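Long-range contact in isomaltodextranase (Arthrobacter globiformis, PDB 5AWP), which hydrolyses alpha-1,6-glucosidic linkages in polysaccharides, releasing successive isomaltose units from the non-reducing chain ends: residues Y124-W129 and L198-L203. Numbering follows the deposited sequence.
With BGC (beta-D-glucopyranose), chain B.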
ATOM      1  N   TYR A 124      16.863   0.819   3.977  1.00 10.90           N
ATOM      2  CA  TYR A 124      16.298  -0.074   4.991  1.00 10.55           C
ATOM      3  C   TYR A 124      16.963   0.251   6.302  1.00 10.57           C
ATOM      4  O   TYR A 124      18.177   0.036   6.458  1.00 10.63           O
ATOM      5  CB  TYR A 124      16.579  -1.510   4.602  1.00 10.30           C
ATOM      6  CG  TYR A 124      16.194  -2.607   5.566  1.00 10.11           C
ATOM      7  CD1 TYR A 124      16.995  -2.884   6.658  1.00 10.12           C
ATOM      8  CD2 TYR A 124      15.101  -3.451   5.328  1.00  9.72           C
ATOM      9  CE1 TYR A 124      16.708  -3.907   7.523  1.00  9.77           C
ATOM     10  CE2 TYR A 124      14.803  -4.487   6.219  1.00  9.82           C
ATOM     11  CZ  TYR A 124      15.636  -4.696   7.317  1.00  9.52           C
ATOM     12  OH  TYR A 124      15.465  -5.700   8.255  1.00  9.65           O
ATOM     13  N   TYR A 125      16.187   0.791   7.233  1.00 10.31           N
ATOM     14  CA  TYR A 125      16.661   0.950   8.613  1.00 10.74           C
ATOM     15  C   TYR A 125      15.510   1.243   9.519  1.00 10.99           C
ATOM     16  O   TYR A 125      14.472   1.785   9.076  1.00 11.82           O
ATOM     17  CB  TYR A 125      17.716   2.055   8.767  1.00 10.38           C
ATOM     18  CG  TYR A 125      18.721   1.722   9.864  1.00 10.54           C
ATOM     19  CD1 TYR A 125      19.693   0.770   9.652  1.00 10.52           C
ATOM     20  CD2 TYR A 125      18.676   2.336  11.117  1.00 10.43           C
ATOM     21  CE1 TYR A 125      20.597   0.429  10.637  1.00 10.44           C
ATOM     22  CE2 TYR A 125      19.595   2.003  12.115  1.00 10.39           C
ATOM     23  CZ  TYR A 125      20.546   1.040  11.861  1.00 10.12           C
ATOM     24  OH  TYR A 125      21.477   0.688  12.806  1.00  9.93           O
ATOM     25  N   ASN A 126      15.696   0.867  10.779  1.00 10.73           N
ATOM     26  CA  ASN A 126      14.722   1.108  11.814  1.00 10.90           C
ATOM     27  C   ASN A 126      15.282   2.162  12.754  1.00 11.15           C
ATOM     28  O   ASN A 126      16.291   1.921  13.385  1.00 11.68           O
ATOM     29  CB  ASN A 126      14.393  -0.196  12.574  1.00 10.41           C
ATOM     30  CG  ASN A 126      13.258  -0.027  13.587  1.00 10.25           C
ATOM     31  OD1 ASN A 126      13.088   1.031  14.197  1.00  9.19           O
ATOM     32  ND2 ASN A 126      12.481  -1.100  13.786  1.00 10.18           N
ATOM     33  N   PRO A 127      14.605   3.322  12.889  1.00 11.45           N
ATOM     34  CA  PRO A 127      15.229   4.406  13.695  1.00 11.72           C
ATOM     35  C   PRO A 127      15.159   4.181  15.207  1.00 12.36           C
ATOM     36  O   PRO A 127      15.653   4.997  15.979  1.00 11.54           O
ATOM     37  CB  PRO A 127      14.443   5.647  13.284  1.00 11.50           C
ATOM     38  CG  PRO A 127      13.121   5.120  12.833  1.00 11.62           C
ATOM     39  CD  PRO A 127      13.384   3.776  12.206  1.00 11.19           C
ATOM     40  N   LEU A 128      14.580   3.047  15.617  1.00 13.29           N
ATOM     41  CA  LEU A 128      14.636   2.604  17.002  1.00 13.58           C
ATOM     42  C   LEU A 128      15.816   1.674  17.298  1.00 13.21           C
ATOM     43  O   LEU A 128      15.959   1.228  18.440  1.00 13.06           O
ATOM     44  CB  LEU A 128      13.309   1.939  17.408  1.00 14.84           C
ATOM     45  CG  LEU A 128      12.136   2.828  17.866  1.00 15.45           C
ATOM     46  CD1 LEU A 128      11.745   3.831  16.810  1.00 15.83           C
ATOM     47  CD2 LEU A 128      10.945   1.932  18.178  1.00 15.95           C
ATOM     48  N   TRP A 129      16.666   1.386  16.303  1.00 11.95           N
ATOM     49  CA  TRP A 129      17.903   0.687  16.554  1.00 12.35           C
ATOM     50  C   TRP A 129      18.948   1.704  16.986  1.00 12.38           C
ATOM     51  O   TRP A 129      19.035   2.803  16.431  1.00 12.92           O
ATOM     52  CB  TRP A 129      18.423  -0.060  15.312  1.00 12.31           C
ATOM     53  CG  TRP A 129      17.738  -1.345  15.014  1.00 11.97           C
ATOM     54  CD1 TRP A 129      17.259  -2.239  15.912  1.00 12.21           C
ATOM     55  CD2 TRP A 129      17.496  -1.906  13.710  1.00 11.83           C
ATOM     56  NE1 TRP A 129      16.732  -3.333  15.254  1.00 12.77           N
ATOM     57  CE2 TRP A 129      16.859  -3.148  13.902  1.00 12.04           C
ATOM     58  CE3 TRP A 129      17.736  -1.463  12.400  1.00 11.51           C
ATOM     59  CZ2 TRP A 129      16.449  -3.965  12.840  1.00 11.64           C
ATOM     60  CZ3 TRP A 129      17.323  -2.281  11.335  1.00 11.37           C
ATOM     61  CH2 TRP A 129      16.692  -3.525  11.575  1.00 11.50           C
ATOM     62  N   LEU A 198      11.811   4.830   3.032  1.00 12.39           N
ATOM     63  CA  LEU A 198      12.454   4.261   4.216  1.00 12.13           C
ATOM     64  C   LEU A 198      11.695   3.016   4.616  1.00 11.89           C
ATOM     65  O   LEU A 198      10.496   3.078   4.936  1.00 11.97           O
ATOM     66  CB  LEU A 198      12.434   5.252   5.367  1.00 12.89           C
ATOM     67  CG  LEU A 198      13.156   4.816   6.628  1.00 12.80           C
ATOM     68  CD1 LEU A 198      14.637   4.653   6.355  1.00 12.91           C
ATOM     69  CD2 LEU A 198      12.895   5.845   7.704  1.00 13.25           C
ATOM     70  N   ARG A 199      12.412   1.901   4.629  1.00 11.50           N
ATOM     71  CA  ARG A 199      11.847   0.587   4.806  1.00 11.56           C
ATOM     72  C   ARG A 199      12.197   0.130   6.210  1.00 11.34           C
ATOM     73  O   ARG A 199      13.384  -0.152   6.515  1.00 11.37           O
ATOM     74  CB  ARG A 199      12.468  -0.320   3.748  1.00 12.00           C
ATOM     75  CG  ARG A 199      11.829  -1.667   3.627  1.00 13.09           C
ATOM     76  CD  ARG A 199      12.049  -2.265   2.229  1.00 13.11           C
ATOM     77  NE  ARG A 199      11.439  -3.585   2.178  1.00 13.17           N
ATOM     78  CZ  ARG A 199      10.165  -3.843   1.894  1.00 13.25           C
ATOM     79  NH1 ARG A 199       9.297  -2.873   1.632  1.00 12.89           N
ATOM     80  NH2 ARG A 199       9.753  -5.104   1.892  1.00 13.76           N
ATOM     81  N   ILE A 200      11.182   0.116   7.066  1.00 10.85           N
ATOM     82  CA  ILE A 200      11.332  -0.036   8.509  1.00 10.49           C
ATOM     83  C   ILE A 200      10.841  -1.421   8.962  1.00 10.70           C
ATOM     84  O   ILE A 200       9.657  -1.712   8.964  1.00 10.35           O
ATOM     85  CB  ILE A 200      10.526   1.054   9.259  1.00 10.42           C
ATOM     86  CG1 ILE A 200      10.929   2.450   8.750  1.00 10.75           C
ATOM     87  CG2 ILE A 200      10.727   0.911  10.752  1.00 10.34           C
ATOM     88  CD1 ILE A 200      10.273   3.609   9.458  1.00 11.07           C
ATOM     89  N   ASP A 201      11.758  -2.253   9.400  1.00 11.04           N
ATOM     90  CA  ASP A 201      11.458  -3.645   9.686  1.00 11.65           C
ATOM     91  C   ASP A 201      11.667  -3.920  11.173  1.00 11.58           C
ATOM     92  O   ASP A 201      12.288  -3.127  11.877  1.00 11.92           O
ATOM     93  CB  ASP A 201      12.416  -4.504   8.838  1.00 12.25           C
ATOM     94  CG  ASP A 201      12.080  -5.990   8.841  1.00 12.48           C
ATOM     95  OD1 ASP A 201      10.958  -6.357   9.221  1.00 12.26           O
ATOM     96  OD2 ASP A 201      12.970  -6.777   8.422  1.00 13.42           O
ATOM     97  N   PHE A 202      11.173  -5.075  11.611  1.00 11.86           N
ATOM     98  CA  PHE A 202      11.379  -5.621  12.967  1.00 11.76           C
ATOM     99  C   PHE A 202      10.583  -4.921  14.088  1.00 12.38           C
ATOM    100  O   PHE A 202      10.847  -5.155  15.284  1.00 12.62           O
ATOM    101  CB  PHE A 202      12.873  -5.779  13.302  1.00 11.45           C
ATOM    102  CG  PHE A 202      13.531  -6.886  12.526  1.00 11.17           C
ATOM    103  CD1 PHE A 202      13.314  -8.219  12.883  1.00 11.12           C
ATOM    104  CD2 PHE A 202      14.322  -6.616  11.424  1.00 11.07           C
ATOM    105  CE1 PHE A 202      13.873  -9.247  12.156  1.00 10.95           C
ATOM    106  CE2 PHE A 202      14.894  -7.650  10.685  1.00 10.91           C
ATOM    107  CZ  PHE A 202      14.669  -8.965  11.057  1.00 11.18           C
ATOM    108  N   LEU A 203       9.554  -4.140  13.745  1.00 13.03           N
ATOM    109  CA  LEU A 203       8.805  -3.471  14.827  1.00 13.88           C
ATOM    110  C   LEU A 203       7.890  -4.396  15.610  1.00 14.19           C
ATOM    111  O   LEU A 203       7.497  -4.056  16.728  1.00 14.24           O
ATOM    112  CB  LEU A 203       8.041  -2.237  14.358  1.00 14.68           C
ATOM    113  CG  LEU A 203       8.894  -1.005  13.997  1.00 14.87           C
ATOM    114  CD1 LEU A 203       8.043   0.032  13.303  1.00 14.88           C
ATOM    115  CD2 LEU A 203       9.548  -0.373  15.235  1.00 15.76           C
TER
HETATM  116  C2  BGC B   1      12.191  -8.983   6.288  1.00 15.77           C
HETATM  117  C3  BGC B   1      12.884  -9.137   4.941  1.00 15.51           C
HETATM  118  C4  BGC B   1      14.345  -8.726   5.090  1.00 15.49           C
HETATM  119  C5  BGC B   1      15.022  -9.548   6.164  1.00 15.00           C
HETATM  120  C6  BGC B   1      16.439  -9.060   6.402  1.00 14.88           C
HETATM  121  C1  BGC B   1      12.923  -9.808   7.342  1.00 16.04           C
HETATM  122  O1  BGC B   1      12.343  -9.534   8.614  1.00 16.44           O
HETATM  123  O2  BGC B   1      10.801  -9.360   6.236  1.00 15.23           O
HETATM  124  O3  BGC B   1      12.260  -8.293   3.959  1.00 15.48           O
HETATM  125  O4  BGC B   1      15.059  -8.891   3.860  1.00 14.53           O
HETATM  126  O5  BGC B   1      14.300  -9.421   7.385  1.00 15.96           O
HETATM  127  O6  BGC B   1      16.983  -9.881   7.426  1.00 13.96           O
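The hydroxyl of Y124 meets the carboxylate of D201, probably the catalytic nucleophile, at the C-terminal ends of parallel strands 120-124 and 197-200, neighbours in the (beta/alpha)8 barrel of this family 27 glycoside hydrolase. Y124 OH donates to the anti lone pair of D201 OD2 at 2.7 Å, with ring and carboxylate planes 75° apart. The same OD2 accepts from O1 of the bound beta-D-glucopyranose at 2.8 Å, and F202 N gives a weak bond to OD1, so both carboxylate oxygens are held. A chi1 of 175°, CG anti to the backbone nitrogen, carries the Y124 ring obliquely across the D201 side chain, CE2 3.5 Å from D201 CB. A phenylalanine in place of this tyrosine would probably leave D201 OD2 without this donor and the carboxylate less firmly fixed in rotation. F202 turns a ring edge to Y124 OH, and its CD2 meets the edge of the W129 indole near the indole plane, 3.7 Å from W129 CZ2. R199 extends past Y124 toward salt bridges with D314 and D316. Beyond the end of strand 120-124, the N126 side chain crosses I200 at about a right angle, CG against I200 CG2; its OD1 takes L128 N in an Asx turn, while P127 CD nears I200 CD1. The other end of that amide reaches back across the contact: N126 ND2 donates to D201 O at 2.8 Å. L203 CD2 lies 3.4 Å from the same N126 ND2.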